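Local coordinates for protein mRNA transport regulator MTR2 (Candida albicans, PDB 1Q42) that affects the transport of mRNA from the nucleus to the cytoplasm and interacts with the export factor MEX67, at residues Q28-L33 with H103-Y108; P53-Y58 with N135-S140; S70-N75 with N184-R189; K126-Q131 with G161-V166. All coordinates share one frame; numbering follows the deposited sequence.

Overall arrangement
All four contacts belong to one NTF2-like fold, a curved mixed sheet with helices packed against one side. Interactions 3 and 4 lie within the sheet, interaction 3 joining strands 70-74 and 183-192 and interaction 4 joining strands 118-129 and 164-173, with centres about 19 Å apart. Interaction 1 lays the start of helix 29-40 against the outermost strand 101-113; it meets interaction 3 where His103 NE2 and Tyr188 OH are 2.7 Å apart, a probable hydrogen bond, and interaction 4 where Gln104 N lies 2.8 Å from Lys126 O. Interaction 2 stands apart, its centre about 27 Å from that of interaction 1, and its 135-140 loop follows shortly after 126-131 in the chain.

Interaction 1: residues Q28-L33 with H103-Y108; sequences QLEPFL and HQLTSY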
# COMPACT_ATOMS: atom_id res chain seq x y z
N GLN A 28 -17.30 -3.50 -7.31
CA GLN A 28 -16.09 -2.81 -7.76
C GLN A 28 -15.01 -2.87 -6.67
O GLN A 28 -13.87 -2.44 -6.88
CB GLN A 28 -16.36 -1.34 -8.13
CG GLN A 28 -17.84 -0.92 -8.29
CD GLN A 28 -18.45 -0.35 -7.01
OE1 GLN A 28 -19.47 0.35 -7.06
NE2 GLN A 28 -17.84 -0.64 -5.86
N LEU A 29 -15.36 -3.44 -5.52
CA LEU A 29 -14.49 -3.41 -4.35
C LEU A 29 -13.26 -4.32 -4.49
O LEU A 29 -12.15 -3.89 -4.19
CB LEU A 29 -15.27 -3.78 -3.08
CG LEU A 29 -15.15 -2.83 -1.89
CD1 LEU A 29 -15.67 -3.52 -0.62
CD2 LEU A 29 -13.73 -2.36 -1.69
N GLU A 30 -13.46 -5.56 -4.93
CA GLU A 30 -12.33 -6.50 -5.01
C GLU A 30 -11.22 -6.07 -5.98
O GLU A 30 -10.05 -6.13 -5.63
CB GLU A 30 -12.80 -7.92 -5.30
CG GLU A 30 -11.67 -8.95 -5.25
CD GLU A 30 -12.16 -10.38 -5.11
OE1 GLU A 30 -13.31 -10.59 -4.65
OE2 GLU A 30 -11.39 -11.30 -5.46
N PRO A 31 -11.56 -5.65 -7.20
CA PRO A 31 -10.55 -5.10 -8.11
C PRO A 31 -9.82 -3.88 -7.55
O PRO A 31 -8.62 -3.78 -7.75
CB PRO A 31 -11.35 -4.72 -9.37
CG PRO A 31 -12.68 -5.33 -9.23
CD PRO A 31 -12.91 -5.67 -7.81
N PHE A 32 -10.53 -2.99 -6.84
CA PHE A 32 -9.89 -1.83 -6.22
C PHE A 32 -8.84 -2.24 -5.20
O PHE A 32 -7.74 -1.70 -5.20
CB PHE A 32 -10.92 -0.91 -5.55
CG PHE A 32 -10.32 0.01 -4.52
CD1 PHE A 32 -9.45 1.03 -4.90
CD2 PHE A 32 -10.62 -0.14 -3.17
CE1 PHE A 32 -8.88 1.89 -3.94
CE2 PHE A 32 -10.06 0.72 -2.22
CZ PHE A 32 -9.19 1.73 -2.61
N LEU A 33 -9.19 -3.19 -4.34
CA LEU A 33 -8.25 -3.67 -3.31
C LEU A 33 -7.03 -4.33 -3.93
O LEU A 33 -5.91 -4.14 -3.45
CB LEU A 33 -8.93 -4.63 -2.33
CG LEU A 33 -10.03 -4.03 -1.46
CD1 LEU A 33 -10.65 -5.10 -0.56
CD2 LEU A 33 -9.52 -2.85 -0.62
N HIS A 103 1.57 -9.40 -1.51
CA HIS A 103 0.33 -9.52 -0.73
C HIS A 103 -0.65 -10.43 -1.46
O HIS A 103 -0.74 -10.41 -2.70
CB HIS A 103 -0.38 -8.17 -0.59
CG HIS A 103 0.28 -7.18 0.34
ND1 HIS A 103 1.31 -6.35 -0.06
CD2 HIS A 103 0.03 -6.87 1.63
CE1 HIS A 103 1.66 -5.57 0.95
NE2 HIS A 103 0.89 -5.86 1.99
N GLN A 104 -1.39 -11.24 -0.70
CA GLN A 104 -2.49 -12.03 -1.21
C GLN A 104 -3.73 -11.63 -0.40
O GLN A 104 -3.77 -11.82 0.81
CB GLN A 104 -2.18 -13.52 -1.05
CG GLN A 104 -3.23 -14.46 -1.59
CD GLN A 104 -2.90 -15.92 -1.33
OE1 GLN A 104 -1.73 -16.31 -1.32
NE2 GLN A 104 -3.94 -16.73 -1.11
N LEU A 105 -4.71 -11.04 -1.07
CA LEU A 105 -5.96 -10.66 -0.42
C LEU A 105 -6.70 -11.92 -0.01
O LEU A 105 -6.81 -12.85 -0.82
CB LEU A 105 -6.80 -9.82 -1.38
CG LEU A 105 -8.18 -9.34 -0.92
CD1 LEU A 105 -8.07 -8.35 0.19
CD2 LEU A 105 -8.97 -8.71 -2.10
N THR A 106 -7.15 -12.01 1.25
CA THR A 106 -7.86 -13.22 1.69
C THR A 106 -9.32 -13.05 2.13
O THR A 106 -10.08 -14.01 2.07
CB THR A 106 -7.07 -13.98 2.77
OG1 THR A 106 -6.73 -13.09 3.85
CG2 THR A 106 -5.74 -14.50 2.18
N SER A 107 -9.71 -11.85 2.57
CA SER A 107 -11.10 -11.55 2.90
C SER A 107 -11.29 -10.05 2.96
O SER A 107 -10.35 -9.30 3.19
CB SER A 107 -11.50 -12.16 4.27
OG SER A 107 -10.67 -11.67 5.32
N TYR A 108 -12.52 -9.60 2.74
CA TYR A 108 -12.83 -8.19 2.89
C TYR A 108 -14.33 -7.99 3.14
O TYR A 108 -15.16 -8.88 2.89
CB TYR A 108 -12.41 -7.42 1.65
CG TYR A 108 -13.14 -7.84 0.39
CD1 TYR A 108 -14.29 -7.17 -0.03
CD2 TYR A 108 -12.70 -8.93 -0.37
CE1 TYR A 108 -14.97 -7.57 -1.18
CE2 TYR A 108 -13.37 -9.33 -1.52
CZ TYR A 108 -14.50 -8.64 -1.92
OH TYR A 108 -15.18 -9.03 -3.05
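The ring of Tyr108 lies against the first turn of helix 29-40, where apolar contacts flank one hydrogen bond. Leu33 sends CD1 to the root of the ring, 3.7 Å from Tyr108 CB, while Leu29 CD1 comes to the CD1 side of the same ring at 3.9 Å from Tyr108 CD1. Both methyls approach at a slant, neither squarely over the face nor at the edge. Leu105 CD2 rests between Leu33 CB, at 4.1 Å, and Glu30 CG. Helix 29-33 and strand 103-108 run at 137° to each other, their axes 10.4 Å apart at the closest.

The polar part is a single hydrogen bond from Tyr108 OH to Glu30 OE1, 2.9 Å long, received on the anti lone pair of the oxygen. Glu30 has CG anti to its backbone nitrogen (chi1 -174°) and an extended chain, which carries the carboxylate to the hydroxyl end of the ring; the two planes are 72° apart. The other oxygen, OE2, forms a salt bridge with Lys34 one turn on.

Leu33 thus meets the ring at its CB end, Leu29 along its CD1-CE1 side and the carboxylate at its hydroxyl. The Lys34 partner leaves one oxygen of Glu30 for the phenol, and its positive charge would probably favour the ionised carboxylate.

Interaction 2: residues P53-Y58 with N135-S140; sequences PNVESY and NRLGES
Tyr58 and Leu137 meet at the middle of this contact, Tyr58 CD2 lying 4.1 Å from Leu137 CD2. With CG opposite the backbone nitrogen (chi1 172°), the tyrosine ring is sent toward Leu137 and Arg136. The other methyl of that leucine, CD1, presses on Val55 CG2 at 3.5 Å, tighter than ordinary van der Waals spacing, with the two side chains crossing at about a right angle. Beyond the ring, Arg136 runs extended past the phenol, its CB 3.9 Å from Tyr58 CE2. NH1 then gives a hydrogen bond of 3.1 Å to Tyr58 OH; the N-H points at the oxygen at 162°, and that oxygen lies in the guanidinium plane.

Two motifs frame these groups. On the 53-58 side, Asn54 is the N-cap of helix 55-59: its OD1 accepts from Ser57 N at 3.2 Å, from above the amide plane. On the 135-140 side, residues 135-138 form a type I beta turn, and its first residues also make an Asx turn, Asn135 OD1 taking the N-H of Leu137. The same oxygen accepts from Glu139 N on the opposite face of its amide, and Asn135 ND2 reaches Glu139 OE2 at 3.2 Å, so the side chain is held through both its oxygen and its nitrogen.

Further out, the arginine is tied to the body of the fold: NH1 also bonds to Leu40 O, and NH2 to the hydroxyls of Thr98 and Ser101. Tyr58 OH bonds to Leu42 O as well, while Tyr44 meets the Tyr58 ring edge-to-face and Leu96 of helix 87-96 touches Val55 and Tyr58.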
# COMPACT_ATOMS: atom_id res chain seq x y z
N PRO A 53 19.13 5.23 -11.84
CA PRO A 53 17.89 4.91 -11.12
C PRO A 53 17.08 6.16 -10.80
O PRO A 53 17.67 7.16 -10.42
CB PRO A 53 18.37 4.22 -9.83
CG PRO A 53 19.83 4.52 -9.73
CD PRO A 53 20.34 4.81 -11.10
N ASN A 54 15.76 6.09 -10.96
CA ASN A 54 14.86 7.19 -10.66
C ASN A 54 14.03 6.82 -9.43
O ASN A 54 12.95 6.22 -9.56
CB ASN A 54 13.95 7.45 -11.87
CG ASN A 54 13.14 8.74 -11.75
OD1 ASN A 54 13.02 9.33 -10.67
ND2 ASN A 54 12.58 9.17 -12.88
N VAL A 55 14.54 7.14 -8.25
CA VAL A 55 13.89 6.72 -7.00
C VAL A 55 12.54 7.41 -6.84
O VAL A 55 11.57 6.79 -6.40
CB VAL A 55 14.76 7.01 -5.75
CG1 VAL A 55 14.07 6.48 -4.49
CG2 VAL A 55 16.14 6.37 -5.90
N GLU A 56 12.47 8.68 -7.21
CA GLU A 56 11.24 9.45 -7.06
C GLU A 56 10.10 8.89 -7.89
O GLU A 56 8.97 8.80 -7.39
CB GLU A 56 11.46 10.92 -7.43
CG GLU A 56 10.23 11.81 -7.23
CD GLU A 56 10.55 13.29 -7.36
OE1 GLU A 56 11.43 13.63 -8.18
OE2 GLU A 56 9.94 14.12 -6.66
N SER A 57 10.37 8.52 -9.14
CA SER A 57 9.31 8.07 -10.05
C SER A 57 8.74 6.71 -9.63
O SER A 57 7.59 6.40 -9.95
CB SER A 57 9.80 8.02 -11.50
OG SER A 57 10.62 6.89 -11.76
N TYR A 58 9.54 5.92 -8.94
CA TYR A 58 9.09 4.64 -8.40
C TYR A 58 8.34 4.83 -7.08
O TYR A 58 7.24 4.31 -6.90
CB TYR A 58 10.27 3.71 -8.15
CG TYR A 58 9.91 2.43 -7.42
CD1 TYR A 58 9.19 1.42 -8.05
CD2 TYR A 58 10.31 2.23 -6.10
CE1 TYR A 58 8.86 0.25 -7.39
CE2 TYR A 58 9.98 1.06 -5.42
CZ TYR A 58 9.26 0.06 -6.08
OH TYR A 58 8.92 -1.10 -5.44
N ASN A 135 17.34 -4.52 -2.15
CA ASN A 135 16.27 -3.56 -1.89
C ASN A 135 15.35 -3.46 -3.12
O ASN A 135 15.50 -4.25 -4.06
CB ASN A 135 16.83 -2.19 -1.45
CG ASN A 135 17.56 -1.45 -2.57
OD1 ASN A 135 17.39 -1.74 -3.75
ND2 ASN A 135 18.36 -0.46 -2.19
N ARG A 136 14.41 -2.52 -3.12
CA ARG A 136 13.41 -2.46 -4.18
C ARG A 136 13.95 -1.91 -5.49
O ARG A 136 13.31 -2.06 -6.52
CB ARG A 136 12.18 -1.65 -3.76
CG ARG A 136 11.27 -2.42 -2.83
CD ARG A 136 10.24 -1.52 -2.15
NE ARG A 136 9.31 -2.27 -1.32
CZ ARG A 136 8.10 -2.65 -1.67
NH1 ARG A 136 7.64 -2.42 -2.90
NH2 ARG A 136 7.35 -3.33 -0.79
N LEU A 137 15.11 -1.28 -5.44
CA LEU A 137 15.79 -0.84 -6.66
C LEU A 137 16.82 -1.87 -7.14
O LEU A 137 17.57 -1.59 -8.07
CB LEU A 137 16.46 0.51 -6.41
CG LEU A 137 15.56 1.63 -5.90
CD1 LEU A 137 16.37 2.90 -5.72
CD2 LEU A 137 14.37 1.89 -6.81
N GLY A 138 16.84 -3.05 -6.52
CA GLY A 138 17.69 -4.16 -6.96
C GLY A 138 19.13 -4.10 -6.48
O GLY A 138 19.99 -4.82 -7.00
N GLU A 139 19.40 -3.28 -5.47
CA GLU A 139 20.76 -3.01 -5.01
C GLU A 139 21.07 -3.79 -3.74
O GLU A 139 20.22 -3.93 -2.87
CB GLU A 139 20.93 -1.51 -4.74
CG GLU A 139 20.59 -0.62 -5.93
CD GLU A 139 20.25 0.81 -5.54
OE1 GLU A 139 20.16 1.67 -6.44
OE2 GLU A 139 20.08 1.09 -4.33
N SER A 140 22.29 -4.30 -3.64
CA SER A 140 22.69 -5.10 -2.48
C SER A 140 23.33 -4.22 -1.40
O SER A 140 22.61 -3.56 -0.64
CB SER A 140 23.62 -6.25 -2.90
OG SER A 140 22.87 -7.32 -3.45

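Interaction 3: residues S70-N75 with N184-R189; sequences SAIIVN and NSMDYR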
# COMPACT_ATOMS: atom_id res chain seq x y z
N SER A 70 -4.21 12.23 3.46
CA SER A 70 -4.83 11.08 4.13
C SER A 70 -4.28 10.92 5.55
O SER A 70 -3.14 11.33 5.84
CB SER A 70 -4.61 9.80 3.33
OG SER A 70 -3.26 9.65 2.94
N ALA A 71 -5.10 10.34 6.43
CA ALA A 71 -4.68 9.96 7.78
C ALA A 71 -4.11 8.56 7.65
O ALA A 71 -4.81 7.67 7.20
CB ALA A 71 -5.89 9.95 8.73
N ILE A 72 -2.84 8.37 7.97
CA ILE A 72 -2.17 7.06 7.80
C ILE A 72 -1.61 6.61 9.14
O ILE A 72 -1.00 7.42 9.90
CB ILE A 72 -1.04 7.13 6.76
CG1 ILE A 72 -1.59 7.59 5.41
CG2 ILE A 72 -0.33 5.77 6.63
CD1 ILE A 72 -0.55 7.86 4.36
N ILE A 73 -1.83 5.33 9.45
CA ILE A 73 -1.34 4.70 10.67
C ILE A 73 -0.70 3.41 10.24
O ILE A 73 -1.28 2.66 9.47
CB ILE A 73 -2.46 4.40 11.70
CG1 ILE A 73 -3.33 5.63 11.96
CG2 ILE A 73 -1.82 3.84 12.99
CD1 ILE A 73 -4.65 5.30 12.62
N VAL A 74 0.54 3.18 10.68
CA VAL A 74 1.26 1.96 10.37
C VAL A 74 1.63 1.32 11.69
O VAL A 74 2.35 1.93 12.50
CB VAL A 74 2.53 2.27 9.54
CG1 VAL A 74 3.24 0.98 9.16
CG2 VAL A 74 2.16 3.05 8.31
N ASN A 75 1.12 0.11 11.92
CA ASN A 75 1.41 -0.65 13.15
C ASN A 75 1.17 0.13 14.44
O ASN A 75 1.98 0.09 15.38
CB ASN A 75 2.83 -1.20 13.08
CG ASN A 75 2.96 -2.29 12.06
OD1 ASN A 75 2.04 -3.10 11.91
ND2 ASN A 75 4.09 -2.35 11.37
N ASN A 184 -8.98 8.35 1.93
CA ASN A 184 -8.95 9.36 2.99
C ASN A 184 -8.20 8.94 4.23
O ASN A 184 -7.65 9.77 4.94
CB ASN A 184 -10.37 9.74 3.40
CG ASN A 184 -11.21 10.19 2.22
OD1 ASN A 184 -12.08 9.46 1.73
ND2 ASN A 184 -10.89 11.37 1.70
N SER A 185 -8.20 7.65 4.51
CA SER A 185 -7.46 7.12 5.66
C SER A 185 -7.06 5.68 5.43
O SER A 185 -7.78 4.93 4.78
CB SER A 185 -8.26 7.27 6.96
OG SER A 185 -9.40 6.44 7.01
N MET A 186 -5.88 5.33 5.93
CA MET A 186 -5.34 3.97 5.86
C MET A 186 -4.74 3.60 7.21
O MET A 186 -3.92 4.34 7.77
CB MET A 186 -4.28 3.81 4.77
CG MET A 186 -3.59 2.43 4.77
SD MET A 186 -2.40 2.26 3.45
CE MET A 186 -1.08 3.27 4.04
N ASP A 187 -5.19 2.47 7.74
CA ASP A 187 -4.65 1.87 8.95
C ASP A 187 -4.12 0.50 8.50
O ASP A 187 -4.90 -0.38 8.20
CB ASP A 187 -5.77 1.78 10.00
CG ASP A 187 -5.48 0.82 11.12
OD1 ASP A 187 -4.31 0.62 11.51
OD2 ASP A 187 -6.40 0.21 11.71
N TYR A 188 -2.80 0.36 8.44
CA TYR A 188 -2.12 -0.86 8.01
C TYR A 188 -1.41 -1.45 9.22
O TYR A 188 -0.64 -0.75 9.88
CB TYR A 188 -1.12 -0.51 6.91
CG TYR A 188 -0.41 -1.67 6.26
CD1 TYR A 188 -0.80 -2.14 5.00
CD2 TYR A 188 0.70 -2.26 6.86
CE1 TYR A 188 -0.13 -3.20 4.40
CE2 TYR A 188 1.35 -3.33 6.27
CZ TYR A 188 0.94 -3.78 5.03
OH TYR A 188 1.59 -4.86 4.44
N ARG A 189 -1.67 -2.72 9.53
CA ARG A 189 -1.19 -3.32 10.77
C ARG A 189 -0.77 -4.78 10.54
O ARG A 189 -1.54 -5.53 10.01
CB ARG A 189 -2.31 -3.28 11.80
CG ARG A 189 -1.94 -3.58 13.21
CD ARG A 189 -3.06 -3.31 14.19
NE ARG A 189 -3.00 -1.92 14.66
CZ ARG A 189 -3.98 -1.02 14.61
NH1 ARG A 189 -5.20 -1.30 14.12
NH2 ARG A 189 -3.74 0.20 15.06
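Ile72 and Met186 lie side by side on two parallel strands and point to the same face of the sheet. Met186 leaves the backbone with CG anti to the backbone nitrogen (chi1 174°) and bends at its last torsion (chi3 74°), which swings the methyl CE back to within 3.7 Å of Ile72 CG2. Their chains meet at a slant, and Phe91 of helix 87-96 touches both. Val74 and Tyr188 share this face; the phenol of Tyr188 leads away from Val74, against Val166 and Val168, to bond His103 NE2 through OH, and Trp95 meets its ring edge-to-face.

The other face carries Ala71 beside Ser185, their CB atoms 4.0 Å apart, and Ile73 beside Asp187. The Asp187 carboxylate turns along its own strand, where OD2 forms a salt bridge of 3.1 Å with Arg189 NH1 and OD1 sits over one face of the guanidinium. At the end of strand 70-74, Asn75 has positive backbone angles (phi 52°), and its CB points away from 184-189; the amide nevertheless bends back to bond Phe190 N through OD1.

Five backbone hydrogen bonds hold the strands, from Ala71 N to Asn184 O at one end to Asn75 N to Tyr188 O at the other, 2.8 Å long. The donors alternate between the strands, the regular pattern of a parallel pair. The other neighbours in the sheet all run antiparallel; in its one parallel pairing, strand 70-74 joins the last strand, 183-192, near the 77-78 end of the curved mixed sheet of the NTF2-like fold, with helices 29-40 and 87-96 packed on the Met186 face.

Interaction 4: residues K126-Q131 with G161-V166; sequences KVRFDQ and GSWFGV
Lys126 and Arg128 both place CG between the backbone nitrogen and the carbonyl carbon (chi1 near 50° in both) and then run extended, so the two chains leave the strand side by side with the indole of Trp163 between them. On one face Lys126 CG lies 3.5 Å from Trp163 CE3, and NZ goes on to an off-centre cation-pi contact with the five-membered ring. On the opposite face Arg128 CD sits over the six-membered ring, and the guanidinium follows flat on the indole with planes 6° apart and Arg128 CZ 3.4 Å from Trp163 CZ2. A water links Arg128 NH1 to Gly161 O.

Val127 turns to the other face of the sheet, where the ring of Phe129 also reaches Phe164. Val127 CG1 is pressed to 3.3 Å from Val166 CG2, a tight contact, and touches Phe164 CB. The Phe129 ring drives its edge into the face of Phe164, a T-shaped pair with planes at 77°.

Val127 and Phe164 form a hydrogen-bonded antiparallel pair, Phe164 N reaching Val127 O at 2.8 Å. Farther along, the regular pairing gives way: Gly161 N and Gln131 NE2 both bond to Phe129 O, from opposite faces of its carbonyl plane, and a second water joins Phe129 N to Ser162 O.

The contact lies where strand 118-129 ends and strand 164-173 begins. Strand 101-113 flanks 126-129 on the other edge, bonding through Gln104 and Ser102, while Phe190 of strand 183-192 packs on Val127, Phe129, Phe164 and Val166, and Tyr188 on Val166.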
# COMPACT_ATOMS: atom_id res chain seq x y z
N LYS A 126 -2.39 -11.96 3.53
CA LYS A 126 -1.05 -12.39 3.93
C LYS A 126 -0.04 -11.72 3.03
O LYS A 126 -0.31 -11.43 1.88
CB LYS A 126 -0.87 -13.90 3.91
CG LYS A 126 -1.33 -14.64 2.71
CD LYS A 126 -1.54 -16.13 3.06
CE LYS A 126 -1.95 -16.91 1.84
NZ LYS A 126 -1.79 -18.37 2.02
N VAL A 127 1.12 -11.42 3.60
CA VAL A 127 2.18 -10.75 2.85
C VAL A 127 3.51 -11.41 3.18
O VAL A 127 3.74 -11.80 4.32
CB VAL A 127 2.22 -9.22 3.12
CG1 VAL A 127 2.60 -8.88 4.55
CG2 VAL A 127 3.20 -8.50 2.19
N ARG A 128 4.36 -11.53 2.18
CA ARG A 128 5.73 -11.95 2.40
C ARG A 128 6.69 -11.03 1.68
O ARG A 128 6.29 -10.23 0.83
CB ARG A 128 5.95 -13.40 2.00
CG ARG A 128 5.48 -13.79 0.63
CD ARG A 128 5.41 -15.30 0.52
NE ARG A 128 5.05 -15.74 -0.82
CZ ARG A 128 4.87 -17.01 -1.16
NH1 ARG A 128 4.99 -17.98 -0.26
NH2 ARG A 128 4.54 -17.31 -2.41
N PHE A 129 7.96 -11.15 2.06
CA PHE A 129 8.99 -10.21 1.60
C PHE A 129 10.21 -10.92 1.07
O PHE A 129 10.56 -12.02 1.50
CB PHE A 129 9.42 -9.28 2.74
CG PHE A 129 8.31 -8.43 3.27
CD1 PHE A 129 8.10 -7.15 2.76
CD2 PHE A 129 7.50 -8.88 4.31
CE1 PHE A 129 7.08 -6.37 3.25
CE2 PHE A 129 6.49 -8.11 4.81
CZ PHE A 129 6.28 -6.84 4.28
N ASP A 130 10.87 -10.24 0.13
CA ASP A 130 12.10 -10.69 -0.50
C ASP A 130 13.22 -10.81 0.53
O ASP A 130 13.54 -9.84 1.22
CB ASP A 130 12.47 -9.68 -1.60
CG ASP A 130 13.60 -10.12 -2.49
OD1 ASP A 130 13.93 -11.33 -2.52
OD2 ASP A 130 14.21 -9.31 -3.22
N GLN A 131 13.83 -11.99 0.59
CA GLN A 131 14.90 -12.31 1.53
C GLN A 131 16.25 -12.35 0.82
O GLN A 131 17.26 -12.70 1.44
CB GLN A 131 14.66 -13.68 2.18
CG GLN A 131 13.28 -13.86 2.76
CD GLN A 131 13.07 -13.03 4.01
OE1 GLN A 131 13.83 -13.15 4.97
NE2 GLN A 131 12.02 -12.20 4.01
N GLY A 161 10.06 -14.95 1.80
CA GLY A 161 10.12 -15.44 3.16
C GLY A 161 8.79 -15.96 3.68
O GLY A 161 7.86 -16.26 2.91
N SER A 162 8.69 -16.04 5.00
CA SER A 162 7.50 -16.53 5.69
C SER A 162 6.35 -15.52 5.62
O SER A 162 6.57 -14.30 5.54
CB SER A 162 7.82 -16.82 7.16
OG SER A 162 8.83 -17.84 7.26
N TRP A 163 5.12 -16.04 5.66
CA TRP A 163 3.92 -15.21 5.68
C TRP A 163 3.75 -14.40 6.97
O TRP A 163 3.88 -14.94 8.10
CB TRP A 163 2.66 -16.06 5.48
CG TRP A 163 2.47 -16.69 4.09
CD1 TRP A 163 2.41 -18.03 3.81
CD2 TRP A 163 2.25 -16.01 2.85
NE1 TRP A 163 2.19 -18.21 2.46
CE2 TRP A 163 2.09 -16.99 1.85
CE3 TRP A 163 2.21 -14.66 2.46
CZ2 TRP A 163 1.88 -16.68 0.50
CZ3 TRP A 163 1.98 -14.36 1.11
CH2 TRP A 163 1.84 -15.36 0.15
N PHE A 164 3.47 -13.11 6.77
CA PHE A 164 2.98 -12.20 7.78
C PHE A 164 1.47 -12.13 7.60
O PHE A 164 0.98 -12.27 6.49
CB PHE A 164 3.47 -10.77 7.55
CG PHE A 164 4.92 -10.53 7.82
CD1 PHE A 164 5.29 -9.57 8.74
CD2 PHE A 164 5.91 -11.19 7.11
CE1 PHE A 164 6.64 -9.29 8.97
CE2 PHE A 164 7.25 -10.92 7.35
CZ PHE A 164 7.61 -9.96 8.28
N GLY A 165 0.76 -11.84 8.67
CA GLY A 165 -0.64 -11.46 8.59
C GLY A 165 -0.75 -9.96 8.59
O GLY A 165 -0.02 -9.28 9.30
N VAL A 166 -1.70 -9.44 7.81
CA VAL A 166 -1.97 -8.01 7.73
C VAL A 166 -3.49 -7.73 7.80
O VAL A 166 -4.28 -8.45 7.21
CB VAL A 166 -1.46 -7.39 6.41
CG1 VAL A 166 -1.68 -5.87 6.42
CG2 VAL A 166 -0.01 -7.68 6.22
O HOH W 1 5.50 -17.76 2.75
O HOH W 2 8.51 -12.72 4.38